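Local coordinates for alginate biosynthesis protein AlgX (Pseudomonas aeruginosa, PDB 4KNC) that takes part in the O-acetylation of the exopolysaccharide alginate and protects the polymer from degradation while it crosses the periplasm, at residues F135-K138 / A142-F145; A119-R122 / W127-D130. One frame throughout, in Å; residues are numbered along the deposited sequence.

Interaction 1: F135-K138 / A142-F145; sequences FDEK and AYYF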
ATOM      1  N   PHE A 135       3.035   0.785 -22.468  1.00 31.53           N
ATOM      2  CA  PHE A 135       3.395  -0.625 -22.631  1.00 29.77           C
ATOM      3  C   PHE A 135       4.249  -0.856 -23.872  1.00 34.70           C
ATOM      4  O   PHE A 135       4.188  -0.087 -24.836  1.00 37.65           O
ATOM      5  CB  PHE A 135       2.155  -1.508 -22.746  1.00 38.50           C
ATOM      6  CG  PHE A 135       1.348  -1.613 -21.482  1.00 33.80           C
ATOM      7  CD1 PHE A 135       1.690  -0.892 -20.349  1.00 35.31           C
ATOM      8  CD2 PHE A 135       0.233  -2.436 -21.440  1.00 29.24           C
ATOM      9  CE1 PHE A 135       0.931  -0.989 -19.192  1.00 41.10           C
ATOM     10  CE2 PHE A 135      -0.524  -2.541 -20.294  1.00 32.65           C
ATOM     11  CZ  PHE A 135      -0.180  -1.820 -19.165  1.00 32.73           C
ATOM     12  N   ASP A 136       5.024  -1.933 -23.843  1.00 40.10           N
ATOM     13  CA  ASP A 136       5.877  -2.315 -24.961  1.00 42.15           C
ATOM     14  C   ASP A 136       6.704  -1.125 -25.439  1.00 41.55           C
ATOM     15  O   ASP A 136       6.835  -0.891 -26.632  1.00 48.21           O
ATOM     16  CB  ASP A 136       5.018  -2.852 -26.115  1.00 40.61           C
ATOM     17  CG  ASP A 136       5.768  -3.842 -26.970  1.00 49.72           C
ATOM     18  OD1 ASP A 136       6.984  -3.989 -26.738  1.00 48.16           O
ATOM     19  OD2 ASP A 136       5.154  -4.478 -27.853  1.00 53.01           O
ATOM     20  N   GLU A 137       7.233  -0.358 -24.497  1.00 35.61           N
ATOM     21  CA  GLU A 137       7.844   0.928 -24.811  1.00 37.25           C
ATOM     22  C   GLU A 137       9.107   0.766 -25.643  1.00 44.34           C
ATOM     23  O   GLU A 137       9.775  -0.272 -25.593  1.00 43.42           O
ATOM     24  CB  GLU A 137       8.215   1.657 -23.517  1.00 34.20           C
ATOM     25  CG  GLU A 137       9.473   1.060 -22.856  1.00 34.09           C
ATOM     26  CD  GLU A 137       9.948   1.839 -21.639  1.00 39.81           C
ATOM     27  OE1 GLU A 137       9.211   2.725 -21.139  1.00 33.41           O
ATOM     28  OE2 GLU A 137      11.071   1.557 -21.184  1.00 35.83           O
ATOM     29  N   LYS A 138       9.432   1.809 -26.403  1.00 45.86           N
ATOM     30  CA  LYS A 138      10.788   1.989 -26.917  1.00 53.12           C
ATOM     31  C   LYS A 138      11.278   3.374 -26.514  1.00 56.86           C
ATOM     32  O   LYS A 138      10.885   4.386 -27.095  1.00 65.37           O
ATOM     33  CB  LYS A 138      10.847   1.793 -28.431  1.00 68.54           C
ATOM     34  CG  LYS A 138      10.578   0.357 -28.860  1.00 87.49           C
ATOM     35  N   ALA A 142      15.012   3.572 -20.000  1.00 33.26           N
ATOM     36  CA  ALA A 142      14.095   2.476 -19.703  1.00 34.85           C
ATOM     37  C   ALA A 142      13.203   2.780 -18.498  1.00 29.40           C
ATOM     38  O   ALA A 142      13.662   3.348 -17.502  1.00 31.73           O
ATOM     39  CB  ALA A 142      14.889   1.200 -19.458  1.00 38.37           C
ATOM     40  N   TYR A 143      11.933   2.395 -18.591  1.00 27.75           N
ATOM     41  CA  TYR A 143      10.971   2.614 -17.505  1.00 30.96           C
ATOM     42  C   TYR A 143      11.476   1.958 -16.201  1.00 32.66           C
ATOM     43  O   TYR A 143      11.492   2.592 -15.135  1.00 29.54           O
ATOM     44  CB  TYR A 143       9.616   2.046 -17.930  1.00 27.78           C
ATOM     45  CG  TYR A 143       8.440   2.239 -16.991  1.00 31.63           C
ATOM     46  CD1 TYR A 143       8.281   1.434 -15.869  1.00 32.27           C
ATOM     47  CD2 TYR A 143       7.435   3.170 -17.278  1.00 31.57           C
ATOM     48  CE1 TYR A 143       7.197   1.588 -15.021  1.00 29.54           C
ATOM     49  CE2 TYR A 143       6.340   3.320 -16.442  1.00 31.75           C
ATOM     50  CZ  TYR A 143       6.229   2.527 -15.305  1.00 35.67           C
ATOM     51  OH  TYR A 143       5.150   2.661 -14.445  1.00 32.31           O
ATOM     52  N   TYR A 144      11.925   0.709 -16.308  1.00 30.04           N
ATOM     53  CA  TYR A 144      12.408  -0.074 -15.153  1.00 32.35           C
ATOM     54  C   TYR A 144      13.922  -0.230 -15.076  1.00 30.52           C
ATOM     55  O   TYR A 144      14.601  -0.230 -16.102  1.00 33.56           O
ATOM     56  CB  TYR A 144      11.799  -1.476 -15.179  1.00 31.24           C
ATOM     57  CG  TYR A 144      10.434  -1.559 -14.527  1.00 32.67           C
ATOM     58  CD1 TYR A 144      10.312  -1.528 -13.140  1.00 25.94           C
ATOM     59  CD2 TYR A 144       9.269  -1.668 -15.295  1.00 26.37           C
ATOM     60  CE1 TYR A 144       9.075  -1.601 -12.526  1.00 33.77           C
ATOM     61  CE2 TYR A 144       8.014  -1.746 -14.686  1.00 30.84           C
ATOM     62  CZ  TYR A 144       7.931  -1.706 -13.298  1.00 35.12           C
ATOM     63  OH  TYR A 144       6.718  -1.778 -12.660  1.00 34.15           O
ATOM     64  N   PHE A 145      14.452  -0.383 -13.862  1.00 29.87           N
ATOM     65  CA  PHE A 145      15.837  -0.820 -13.711  1.00 29.56           C
ATOM     66  C   PHE A 145      16.004  -2.204 -14.348  1.00 39.37           C
ATOM     67  O   PHE A 145      15.058  -3.003 -14.382  1.00 33.87           O
ATOM     68  CB  PHE A 145      16.278  -0.847 -12.237  1.00 31.16           C
ATOM     69  CG  PHE A 145      16.525   0.524 -11.636  1.00 35.22           C
ATOM     70  CD1 PHE A 145      17.732   1.191 -11.847  1.00 39.70           C
ATOM     71  CD2 PHE A 145      15.550   1.147 -10.861  1.00 33.32           C
ATOM     72  CE1 PHE A 145      17.958   2.456 -11.293  1.00 36.92           C
ATOM     73  CE2 PHE A 145      15.764   2.400 -10.303  1.00 30.91           C
ATOM     74  CZ  PHE A 145      16.979   3.055 -10.518  1.00 37.85           C
TER

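Interaction 2: A119-R122 / W127-D130; sequences ARFR and WTPD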
ATOM      1  N   ALA A 119     -10.527  -1.592 -15.515  1.00 37.01           N
ATOM      2  CA  ALA A 119     -11.969  -1.365 -15.658  1.00 44.25           C
ATOM      3  C   ALA A 119     -12.713  -1.737 -14.383  1.00 45.77           C
ATOM      4  O   ALA A 119     -13.644  -1.038 -13.980  1.00 48.80           O
ATOM      5  CB  ALA A 119     -12.524  -2.139 -16.837  1.00 31.75           C
ATOM      6  N   ARG A 120     -12.301  -2.828 -13.737  1.00 37.85           N
ATOM      7  CA  ARG A 120     -12.960  -3.209 -12.482  1.00 38.14           C
ATOM      8  C   ARG A 120     -12.709  -2.200 -11.354  1.00 37.68           C
ATOM      9  O   ARG A 120     -13.619  -1.891 -10.568  1.00 41.57           O
ATOM     10  CB  ARG A 120     -12.573  -4.634 -12.066  1.00 40.45           C
ATOM     11  CG  ARG A 120     -13.097  -5.671 -13.036  1.00 45.26           C
ATOM     12  CD  ARG A 120     -12.909  -7.101 -12.549  1.00 51.03           C
ATOM     13  NE  ARG A 120     -13.517  -8.039 -13.491  1.00 55.35           N
ATOM     14  CZ  ARG A 120     -13.589  -9.356 -13.318  1.00 63.37           C
ATOM     15  NH1 ARG A 120     -13.084  -9.921 -12.228  1.00 64.40           N
ATOM     16  NH2 ARG A 120     -14.164 -10.115 -14.245  1.00 59.76           N
ATOM     17  N   PHE A 121     -11.483  -1.682 -11.274  1.00 35.66           N
ATOM     18  CA  PHE A 121     -11.223  -0.563 -10.373  1.00 39.09           C
ATOM     19  C   PHE A 121     -12.219   0.568 -10.632  1.00 34.97           C
ATOM     20  O   PHE A 121     -12.835   1.086  -9.688  1.00 35.13           O
ATOM     21  CB  PHE A 121      -9.784  -0.028 -10.511  1.00 39.20           C
ATOM     22  CG  PHE A 121      -8.749  -0.824  -9.749  1.00 35.06           C
ATOM     23  CD1 PHE A 121      -8.824  -0.949  -8.371  1.00 31.10           C
ATOM     24  CD2 PHE A 121      -7.690  -1.429 -10.415  1.00 35.46           C
ATOM     25  CE1 PHE A 121      -7.873  -1.686  -7.670  1.00 32.03           C
ATOM     26  CE2 PHE A 121      -6.732  -2.152  -9.728  1.00 38.50           C
ATOM     27  CZ  PHE A 121      -6.819  -2.287  -8.351  1.00 34.70           C
ATOM     28  N   ARG A 122     -12.380   0.959 -11.899  1.00 37.43           N
ATOM     29  CA  ARG A 122     -13.345   2.037 -12.219  1.00 39.18           C
ATOM     30  C   ARG A 122     -14.766   1.702 -11.793  1.00 37.23           C
ATOM     31  O   ARG A 122     -15.499   2.557 -11.278  1.00 34.98           O
ATOM     32  CB  ARG A 122     -13.359   2.340 -13.708  1.00 46.72           C
ATOM     33  CG  ARG A 122     -12.053   2.820 -14.204  1.00 55.28           C
ATOM     34  CD  ARG A 122     -12.199   4.011 -15.110  1.00 52.86           C
ATOM     35  NE  ARG A 122     -10.876   4.325 -15.625  1.00 51.66           N
ATOM     36  CZ  ARG A 122     -10.340   3.712 -16.667  1.00 48.38           C
ATOM     37  NH1 ARG A 122     -11.039   2.787 -17.311  1.00 44.31           N
ATOM     38  NH2 ARG A 122      -9.122   4.033 -17.075  1.00 47.62           N
ATOM     39  N   TRP A 127     -10.978   6.196  -9.272  1.00 31.47           N
ATOM     40  CA  TRP A 127     -10.310   6.847 -10.383  1.00 30.68           C
ATOM     41  C   TRP A 127      -9.011   6.113 -10.645  1.00 38.54           C
ATOM     42  O   TRP A 127      -8.188   5.979  -9.739  1.00 35.17           O
ATOM     43  CB  TRP A 127     -10.027   8.313 -10.044  1.00 26.83           C
ATOM     44  CG  TRP A 127     -11.287   9.142  -9.934  1.00 39.42           C
ATOM     45  CD1 TRP A 127     -11.993   9.417  -8.796  1.00 38.47           C
ATOM     46  CD2 TRP A 127     -11.995   9.781 -11.009  1.00 32.97           C
ATOM     47  NE1 TRP A 127     -13.086  10.194  -9.093  1.00 40.21           N
ATOM     48  CE2 TRP A 127     -13.119  10.424 -10.442  1.00 35.04           C
ATOM     49  CE3 TRP A 127     -11.794   9.865 -12.388  1.00 42.21           C
ATOM     50  CZ2 TRP A 127     -14.032  11.154 -11.207  1.00 44.24           C
ATOM     51  CZ3 TRP A 127     -12.711  10.592 -13.154  1.00 40.16           C
ATOM     52  CH2 TRP A 127     -13.813  11.226 -12.556  1.00 44.73           C
ATOM     53  N   THR A 128      -8.818   5.647 -11.876  1.00 31.37           N
ATOM     54  CA  THR A 128      -7.691   4.764 -12.146  1.00 31.83           C
ATOM     55  C   THR A 128      -6.934   5.085 -13.426  1.00 32.92           C
ATOM     56  O   THR A 128      -7.393   4.750 -14.511  1.00 31.37           O
ATOM     57  CB  THR A 128      -8.159   3.321 -12.226  1.00 35.63           C
ATOM     58  OG1 THR A 128      -9.084   3.077 -11.160  1.00 38.40           O
ATOM     59  CG2 THR A 128      -6.959   2.387 -12.121  1.00 32.55           C
ATOM     60  N   PRO A 129      -5.761   5.722 -13.300  1.00 35.92           N
ATOM     61  CA  PRO A 129      -4.987   6.041 -14.502  1.00 37.73           C
ATOM     62  C   PRO A 129      -4.682   4.795 -15.324  1.00 41.64           C
ATOM     63  O   PRO A 129      -4.430   3.698 -14.783  1.00 35.84           O
ATOM     64  CB  PRO A 129      -3.702   6.645 -13.934  1.00 37.05           C
ATOM     65  CG  PRO A 129      -4.128   7.235 -12.633  1.00 37.32           C
ATOM     66  CD  PRO A 129      -5.156   6.297 -12.084  1.00 34.85           C
ATOM     67  N   ASP A 130      -4.726   4.967 -16.637  1.00 34.55           N
ATOM     68  CA  ASP A 130      -4.458   3.878 -17.571  1.00 34.39           C
ATOM     69  C   ASP A 130      -3.049   4.030 -18.117  1.00 28.58           C
ATOM     70  O   ASP A 130      -2.773   4.964 -18.870  1.00 31.22           O
ATOM     71  CB  ASP A 130      -5.477   3.957 -18.713  1.00 37.59           C
ATOM     72  CG  ASP A 130      -5.296   2.864 -19.744  1.00 42.88           C
ATOM     73  OD1 ASP A 130      -4.317   2.100 -19.661  1.00 46.95           O
ATOM     74  OD2 ASP A 130      -6.147   2.777 -20.650  1.00 48.03           O
TER
HETATM   75  O   HOH W   1     -10.371   6.409 -14.175  1.00 38.13           O
HETATM   76  O   HOH W   2      -8.781   2.283 -18.866  1.00 53.47           O

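Interaction 1: F135-K138 / A142-F145
One direct hydrogen bond joins the segments: the backbone N of Tyr-143 donates to OE2 of Glu-137 at 2.9 Å. The N-H points at the oxygen with little bend (165°) and meets the syn lone pair, on the side of the other carboxylate oxygen. CG of Glu-137 sits between its own backbone N and carbonyl carbon; the chain then runs extended, which carries the carboxylate across to the Tyr-143 backbone.

Van der Waals contact is slight and gathers round the same carboxylate. OE1 of Glu-137 lies 3.3 Å from CB of Tyr-143, and OE2 of Glu-137 is 3.5 Å from CA of Ala-142. The carboxylate plane stands 69° from the Tyr-143 ring, and only 99 Å² is buried between the segments.

Both segments belong to the loop between helix 107-123 and helix 153-169 of the SGNH hydrolase-like domain. This loop runs on to Asp-148 and His-150, inferred members of the catalytic triad with Ser-243; the Tyr-143 side chain is about 9 Å from that of His-150.

Further polar bonds fix both partners. OE1 of Glu-137 forms a salt bridge with Arg-158 on helix 153-169, and OE2 also accepts from ND2 of Asn-93. CG of Tyr-143 is anti to the backbone N (chi1 -176°), and the ring leads away from Glu-137, its OH hydrogen-bonding to OG of Ser-159.

Interaction 2: A119-R122 / W127-D130
Thr-128 faces the helix segment and meets Phe-121 and Arg-122 with different groups. Its side chain crosses that of Phe-121 at about a right angle, with OG1 of Thr-128 3.2 Å from CB of Phe-121 and CG2 4.1 Å from the same carbon. The touching therefore falls at the root of the Phe-121 side chain. The aromatic ring itself leads away from the loop and makes edge-to-face contacts with Trp-64 and Tyr-85. The polar need of OG1 is met by the carbonyl O of Ile-126; its approach to the Phe-121 CB is van der Waals contact.

Arg-122 approaches by a different route. Its chain bends at chi2 (-135°), and the guanidinium comes to the backbone carbonyl of Thr-128. NH2 of Arg-122 donates to O of Thr-128 at 3.2 Å, but the N-H...O angle is only 133° and the bond is weak. Two waters lie at the guanidinium edge, in its plane. One accepts from NE of Arg-122 at 2.6 Å and from N of Thr-128 at 2.9 Å; the other accepts from NH2 of Arg-122 and donates to OD2 of Asp-130.

The guanidinium and the Asp-130 carboxylate are inclined at 55°, and NH2 of Arg-122 remains 4.8 Å from OD2 of Asp-130. OD1 is held separately by OG of Ser-132. Away from the annotated sites, the contact joins the C-terminal part of helix 107-123 to segment 127-130, where the Trp-127 backbone bonds to strand 80-85, an outermost strand of the parallel sheet in the SGNH hydrolase-like domain. Beside the Thr-128/Phe-121 packing, the polar side rests largely on water: opposite charges probably attract across the gap, but no direct salt bridge forms.

How the interactions relate
Interaction 2 precedes interaction 1 along the chain, and both fall within the SGNH hydrolase-like domain. Their centres are 21 Å apart and the nearest atoms about 6 Å, without touching. Segments 127-130, 135-138 and 142-145 share the loop between helices 107-123 and 153-169; interaction 2 alone uses a helix segment. Neither is wholly core. Interaction 2 buries the larger area, 206 Å² against 99 Å²; its buried side is Phe-121 with Thr-128, its exposed side the hydrated Arg-122. Interaction 1 has a nearly straight backbone N-H to carboxylate hydrogen bond in place of water bridges, and approaches the inferred catalytic residues, whereas interaction 2 lies away from them.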